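PDB 2R1J: repressor protein C2 from Enterobacteria phage P22, which binds the OR and OL operators of the phage and blocks transcription of lytic genes, so that the prophage stays dormant in the host chromosome. Local coordinates for residues 26-31 / 54-59; 49-54 / 59-64. All coordinates share one frame; numbering follows the deposited sequence.

Contact 1. Residues 26-31 / 54-59; sequences KMVGVS and SKALQC. With nucleotides of chain A.
Met27 and Val28 close on the methyl group of Ala56, where the last turn of helix 21-28, the first helix of the helix-turn-helix motif, packs against the end of helix 47-56. No hydrogen bond links the segments; side-chain carbons do the packing, and CE of Met27 also lies 3.8 Å from O of Ala56. CE of Met27 is 3.9 Å from CB of Ala56; the chain runs out extended and then bends at the sulfur (chi3 82°), which brings the terminal methyl back over Ala56. From the neighbouring position CG2 of Val28 meets the same CB of Ala56 at 4.0 Å, and Val28 also touches Ala52, Leu53 and Trp38.

The two helix ends differ: helix 47-56 finishes in a Schellman motif, with Gln58 at positive phi and Cys59 N bonded to Ser54 O at 2.9 Å, whereas helix 21-28 stops at Gly29, which takes positive phi (100°).

Polar contacts go to the DNA. One phosphate oxygen, OP2 of DT14 of chain A, accepts from Ser31 N at 3.0 Å and from Ser31 OG at 2.7 Å, while Ser31 OG also caps Ala34 N. The chemistry thus divides: apolar carbons join the two helices, and the N-terminus of helix 32-39 grips the operator backbone.

Contact 2. Residues 49-54 / 59-64; sequences NLLALS and CSPDYL. With nucleotides of chain A.
Pro61 and Leu64 face Leu50, Leu51, Leu53 and Ser54 where helices 47-56 and 61-66, the last two of the five-helix lambda-repressor-like DNA-binding domain, fold back on each other through a short connection. The proline ring lies slantwise against two leucines: CB of Pro61 meets CG of Leu50 at 4.1 Å, and CG of Pro61 meets CD1 of Leu51 at 3.8 Å. Although the CB of Leu51 points away from helix 61-66, its branched end swings back to the ring.

The CB of Leu64 is directed toward helix 47-56, and CD1 does the touching. CD1 of Leu64 crosses the end of Leu53, 3.8 Å from CD2 of Leu53, and the side chain runs past Leu50 in the opposite direction. Leu53 and Leu64 both also reach Ile10 of helix 6-17, so this pair belongs to the main core. Pro61 also packs on Leu51 of the second subunit, and Asp62 forms a salt bridge with Lys55 of that subunit, which places the Pro61 end of the contact at the dimer interface.

Ser60 caps helix 61-66, its OG accepting from Tyr63 N. Asn49 turns to the DNA, with ND2 giving a nearly straight bond (171°) to OP1 of DC13 of chain A.

The hydroxyl of Ser54 is turned back on its own helix: OG of Ser54 sits between the backbone N and the carbonyl carbon (chi1 66°), from where it donates to Leu51 O at 2.6 Å, tilted 23° from the carbonyl plane, and lies 3.7 Å from CG of Pro61.

Helix 47-56 carries both contacts, which share Ser54 and Cys59 and whose centres are about 8 Å apart. Contact 1 is a small surface contact burying 120 Å², made by Met27 and Val28 of the helix-turn-helix with Ala56 of helix 47-56; contact 2 is largely buried, burying 313 Å² among leucines, a proline and a buried serine. Contact 2 packs on the second subunit with several residues, while contact 1 reaches it through Lys55. They touch through Val28, whose CG2 lies 3.8 Å from CA of Leu53, and through Val30 beside Asn49. Each also has a polar edge on the DNA, at phosphates of successive nucleotides of one strand.

Contact 1. Residues 26-31 / 54-59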
loop_
_atom_site.group_PDB
_atom_site.type_symbol
_atom_site.label_atom_id
_atom_site.label_comp_id
_atom_site.label_asym_id
_atom_site.label_seq_id
_atom_site.Cartn_x
_atom_site.Cartn_y
_atom_site.Cartn_z
ATOM N N LYS C 26 -14.643 9.664 1.574
ATOM C CA LYS C 26 -15.685 8.805 2.128
ATOM C C LYS C 26 -15.575 7.392 1.563
ATOM O O LYS C 26 -15.758 6.402 2.277
ATOM C CB LYS C 26 -17.076 9.384 1.803
ATOM C CG LYS C 26 -18.234 8.592 2.393
ATOM C CD LYS C 26 -18.292 8.726 3.899
ATOM C CE LYS C 26 -19.287 7.731 4.501
ATOM N NZ LYS C 26 -19.252 7.756 5.994
ATOM N N MET C 27 -15.277 7.298 0.272
ATOM C CA MET C 27 -15.123 6.014 -0.395
ATOM C C MET C 27 -13.921 5.214 0.133
ATOM O O MET C 27 -13.989 3.993 0.266
ATOM C CB MET C 27 -14.942 6.225 -1.896
ATOM C CG MET C 27 -16.172 6.735 -2.653
ATOM S SD MET C 27 -15.694 7.118 -4.389
ATOM C CE MET C 27 -15.780 5.470 -5.074
ATOM N N VAL C 28 -12.824 5.919 0.415
ATOM C CA VAL C 28 -11.574 5.308 0.909
ATOM C C VAL C 28 -11.552 5.101 2.420
ATOM O O VAL C 28 -10.919 4.161 2.910
ATOM C CB VAL C 28 -10.366 6.198 0.503
ATOM C CG1 VAL C 28 -9.047 5.657 1.074
ATOM C CG2 VAL C 28 -10.314 6.289 -1.019
ATOM N N GLY C 29 -12.230 5.969 3.151
ATOM C CA GLY C 29 -12.242 5.860 4.598
ATOM C C GLY C 29 -11.279 6.826 5.272
ATOM O O GLY C 29 -10.752 6.533 6.348
ATOM N N VAL C 30 -11.025 7.966 4.628
ATOM C CA VAL C 30 -10.159 8.997 5.191
ATOM C C VAL C 30 -10.829 10.341 5.011
ATOM O O VAL C 30 -11.864 10.434 4.357
ATOM C CB VAL C 30 -8.774 9.062 4.509
ATOM C CG1 VAL C 30 -8.039 7.730 4.721
ATOM C CG2 VAL C 30 -8.898 9.349 3.017
ATOM N N SER C 31 -10.229 11.375 5.585
ATOM C CA SER C 31 -10.774 12.718 5.478
ATOM C C SER C 31 -10.474 13.329 4.120
ATOM O O SER C 31 -9.622 12.862 3.372
ATOM C CB SER C 31 -10.165 13.617 6.551
ATOM O OG SER C 31 -8.780 13.819 6.337
ATOM N N SER C 54 -6.970 2.727 -4.727
ATOM C CA SER C 54 -6.890 2.136 -6.061
ATOM C C SER C 54 -8.269 1.592 -6.466
ATOM O O SER C 54 -8.669 1.714 -7.623
ATOM C CB SER C 54 -5.841 1.023 -6.090
ATOM O OG SER C 54 -6.224 -0.074 -5.287
ATOM N N LYS C 55 -8.993 0.997 -5.526
ATOM C CA LYS C 55 -10.323 0.471 -5.847
ATOM C C LYS C 55 -11.294 1.620 -6.142
ATOM O O LYS C 55 -12.023 1.588 -7.143
ATOM C CB LYS C 55 -10.845 -0.397 -4.708
ATOM C CG LYS C 55 -10.082 -1.687 -4.591
ATOM C CD LYS C 55 -10.501 -2.491 -3.397
ATOM C CE LYS C 55 -9.690 -3.775 -3.352
ATOM N NZ LYS C 55 -8.214 -3.494 -3.438
ATOM N N ALA C 56 -11.299 2.642 -5.296
ATOM C CA ALA C 56 -12.185 3.793 -5.508
ATOM C C ALA C 56 -11.927 4.488 -6.842
ATOM O O ALA C 56 -12.866 4.970 -7.485
ATOM C CB ALA C 56 -12.030 4.803 -4.357
ATOM N N LEU C 57 -10.667 4.535 -7.268
ATOM C CA LEU C 57 -10.312 5.190 -8.527
ATOM C C LEU C 57 -10.302 4.234 -9.715
ATOM O O LEU C 57 -9.946 4.625 -10.811
ATOM C CB LEU C 57 -8.950 5.874 -8.418
ATOM C CG LEU C 57 -8.835 6.991 -7.375
ATOM C CD1 LEU C 57 -7.405 7.562 -7.381
ATOM C CD2 LEU C 57 -9.848 8.090 -7.681
ATOM N N GLN C 58 -10.653 2.979 -9.473
ATOM C CA GLN C 58 -10.729 1.966 -10.527
ATOM C C GLN C 58 -9.422 1.713 -11.275
ATOM O O GLN C 58 -9.402 1.610 -12.500
ATOM C CB GLN C 58 -11.837 2.356 -11.517
ATOM C CG GLN C 58 -13.124 2.726 -10.812
ATOM C CD GLN C 58 -14.234 3.163 -11.752
ATOM O OE1 GLN C 58 -15.305 3.566 -11.304
ATOM N NE2 GLN C 58 -13.989 3.078 -13.055
ATOM N N CYS C 59 -8.322 1.596 -10.543
ATOM C CA CYS C 59 -7.049 1.344 -11.184
ATOM C C CYS C 59 -6.175 0.508 -10.261
ATOM O O CYS C 59 -6.585 0.162 -9.157
ATOM C CB CYS C 59 -6.360 2.663 -11.517
ATOM S SG CYS C 59 -5.957 3.685 -10.064
ATOM P P DT A 14 -7.976 10.665 8.457
ATOM O OP1 DT A 14 -9.033 9.636 8.422
ATOM O OP2 DT A 14 -7.731 11.528 7.285
ATOM O "O5'" DT A 14 -8.206 11.555 9.748
ATOM C "C5'" DT A 14 -8.169 10.934 11.033
ATOM C "C4'" DT A 14 -8.349 11.975 12.107
ATOM O "O4'" DT A 14 -7.139 12.762 12.197
ATOM C "C3'" DT A 14 -9.472 12.938 11.732
ATOM O "O3'" DT A 14 -10.436 13.133 12.749
ATOM C "C2'" DT A 14 -8.780 14.243 11.421
ATOM C "C1'" DT A 14 -7.433 14.152 12.106
ATOM N N1 DT A 14 -6.404 14.774 11.253
ATOM C C2 DT A 14 -5.616 15.788 11.746
ATOM O O2 DT A 14 -5.731 16.240 12.875
ATOM N N3 DT A 14 -4.694 16.273 10.863
ATOM C C4 DT A 14 -4.512 15.883 9.561
ATOM O O4 DT A 14 -3.643 16.418 8.888
ATOM C C5 DT A 14 -5.398 14.833 9.094
ATOM C C7 DT A 14 -5.317 14.377 7.669
ATOM C C6 DT A 14 -6.268 14.326 9.957
#

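Contact 2. Residues 49-54 / 59-64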
loop_
_atom_site.group_PDB
_atom_site.type_symbol
_atom_site.label_atom_id
_atom_site.label_comp_id
_atom_site.label_asym_id
_atom_site.label_seq_id
_atom_site.Cartn_x
_atom_site.Cartn_y
_atom_site.Cartn_z
ATOM N N ASN C 49 -4.705 2.176 2.927
ATOM C CA ASN C 49 -5.320 3.277 2.217
ATOM C C ASN C 49 -4.983 3.280 0.723
ATOM O O ASN C 49 -5.841 3.648 -0.098
ATOM C CB ASN C 49 -4.955 4.603 2.875
ATOM C CG ASN C 49 -5.636 4.789 4.227
ATOM O OD1 ASN C 49 -6.671 4.158 4.520
ATOM N ND2 ASN C 49 -5.079 5.661 5.062
ATOM N N LEU C 50 -3.766 2.892 0.348
ATOM C CA LEU C 50 -3.440 2.862 -1.068
ATOM C C LEU C 50 -4.324 1.827 -1.764
ATOM O O LEU C 50 -4.832 2.079 -2.864
ATOM C CB LEU C 50 -1.956 2.526 -1.307
ATOM C CG LEU C 50 -1.512 2.329 -2.770
ATOM C CD1 LEU C 50 -1.682 3.599 -3.599
ATOM C CD2 LEU C 50 -0.051 1.894 -2.740
ATOM N N LEU C 51 -4.513 0.672 -1.147
ATOM C CA LEU C 51 -5.350 -0.340 -1.786
ATOM C C LEU C 51 -6.793 0.156 -1.913
ATOM O O LEU C 51 -7.409 0.020 -2.979
ATOM C CB LEU C 51 -5.264 -1.647 -1.014
ATOM C CG LEU C 51 -4.195 -2.593 -1.577
ATOM C CD1 LEU C 51 -4.704 -3.127 -2.934
ATOM C CD2 LEU C 51 -2.868 -1.892 -1.788
ATOM N N ALA C 52 -7.333 0.767 -0.861
ATOM C CA ALA C 52 -8.710 1.269 -0.937
ATOM C C ALA C 52 -8.847 2.384 -1.972
ATOM O O ALA C 52 -9.882 2.504 -2.644
ATOM C CB ALA C 52 -9.178 1.757 0.456
ATOM N N LEU C 53 -7.804 3.199 -2.095
ATOM C CA LEU C 53 -7.781 4.295 -3.042
ATOM C C LEU C 53 -7.781 3.746 -4.483
ATOM O O LEU C 53 -8.521 4.237 -5.350
ATOM C CB LEU C 53 -6.531 5.148 -2.806
ATOM C CG LEU C 53 -6.276 6.306 -3.776
ATOM C CD1 LEU C 53 -7.384 7.356 -3.636
ATOM C CD2 LEU C 53 -4.904 6.937 -3.468
ATOM N N SER C 54 -6.970 2.727 -4.727
ATOM C CA SER C 54 -6.890 2.136 -6.061
ATOM C C SER C 54 -8.269 1.592 -6.466
ATOM O O SER C 54 -8.669 1.714 -7.623
ATOM C CB SER C 54 -5.841 1.023 -6.090
ATOM O OG SER C 54 -6.224 -0.074 -5.287
ATOM N N CYS C 59 -8.322 1.596 -10.543
ATOM C CA CYS C 59 -7.049 1.344 -11.184
ATOM C C CYS C 59 -6.175 0.508 -10.261
ATOM O O CYS C 59 -6.585 0.162 -9.157
ATOM C CB CYS C 59 -6.360 2.663 -11.517
ATOM S SG CYS C 59 -5.957 3.685 -10.064
ATOM N N SER C 60 -4.968 0.178 -10.697
ATOM C CA SER C 60 -4.104 -0.624 -9.843
ATOM C C SER C 60 -3.239 0.270 -8.953
ATOM O O SER C 60 -2.993 1.434 -9.269
ATOM C CB SER C 60 -3.190 -1.517 -10.688
ATOM O OG SER C 60 -2.166 -0.746 -11.291
ATOM N N PRO C 61 -2.785 -0.268 -7.815
ATOM C CA PRO C 61 -1.930 0.505 -6.899
ATOM C C PRO C 61 -0.625 0.854 -7.636
ATOM O O PRO C 61 -0.034 1.906 -7.429
ATOM C CB PRO C 61 -1.655 -0.476 -5.756
ATOM C CG PRO C 61 -2.805 -1.417 -5.785
ATOM C CD PRO C 61 -3.085 -1.601 -7.267
ATOM N N ASP C 62 -0.169 -0.075 -8.472
ATOM C CA ASP C 62 1.049 0.110 -9.249
ATOM C C ASP C 62 0.941 1.319 -10.169
ATOM O O ASP C 62 1.897 2.072 -10.324
ATOM C CB ASP C 62 1.304 -1.135 -10.069
ATOM C CG ASP C 62 1.321 -2.375 -9.214
ATOM O OD1 ASP C 62 2.413 -2.688 -8.693
ATOM O OD2 ASP C 62 0.235 -3.003 -9.038
ATOM N N TYR C 63 -0.222 1.503 -10.793
ATOM C CA TYR C 63 -0.382 2.655 -11.666
ATOM C C TYR C 63 -0.244 3.944 -10.868
ATOM O O TYR C 63 0.433 4.872 -11.290
ATOM C CB TYR C 63 -1.743 2.629 -12.383
ATOM C CG TYR C 63 -2.058 3.947 -13.059
ATOM C CD1 TYR C 63 -1.350 4.369 -14.196
ATOM C CD2 TYR C 63 -2.996 4.814 -12.514
ATOM C CE1 TYR C 63 -1.575 5.636 -14.762
ATOM C CE2 TYR C 63 -3.224 6.072 -13.065
ATOM C CZ TYR C 63 -2.512 6.477 -14.186
ATOM O OH TYR C 63 -2.728 7.731 -14.711
ATOM N N LEU C 64 -0.900 4.019 -9.711
ATOM C CA LEU C 64 -0.791 5.224 -8.901
ATOM C C LEU C 64 0.648 5.466 -8.457
ATOM O O LEU C 64 1.164 6.568 -8.579
ATOM C CB LEU C 64 -1.696 5.136 -7.655
ATOM C CG LEU C 64 -3.201 5.133 -7.956
ATOM C CD1 LEU C 64 -4.003 5.002 -6.661
ATOM C CD2 LEU C 64 -3.560 6.418 -8.679
ATOM P P DC A 13 -2.223 8.075 5.258
ATOM O OP1 DC A 13 -2.618 6.890 4.497
ATOM O OP2 DC A 13 -2.291 9.422 4.649
ATOM O "O5'" DC A 13 -3.206 8.094 6.495
ATOM C "C5'" DC A 13 -4.132 9.149 6.686
ATOM C "C4'" DC A 13 -4.293 9.406 8.166
ATOM O "O4'" DC A 13 -3.057 10.018 8.637
ATOM C "C3'" DC A 13 -5.383 10.441 8.441
ATOM O "O3'" DC A 13 -6.617 9.866 8.796
ATOM C "C2'" DC A 13 -4.835 11.302 9.565
ATOM C "C1'" DC A 13 -3.348 10.980 9.652
ATOM N N1 DC A 13 -2.553 12.199 9.385
ATOM C C2 DC A 13 -2.286 13.062 10.453
ATOM O O2 DC A 13 -2.800 12.815 11.534
ATOM N N3 DC A 13 -1.507 14.146 10.264
ATOM C C4 DC A 13 -1.024 14.422 9.051
ATOM N N4 DC A 13 -0.220 15.492 8.919
ATOM C C5 DC A 13 -1.328 13.599 7.922
ATOM C C6 DC A 13 -2.078 12.496 8.136
#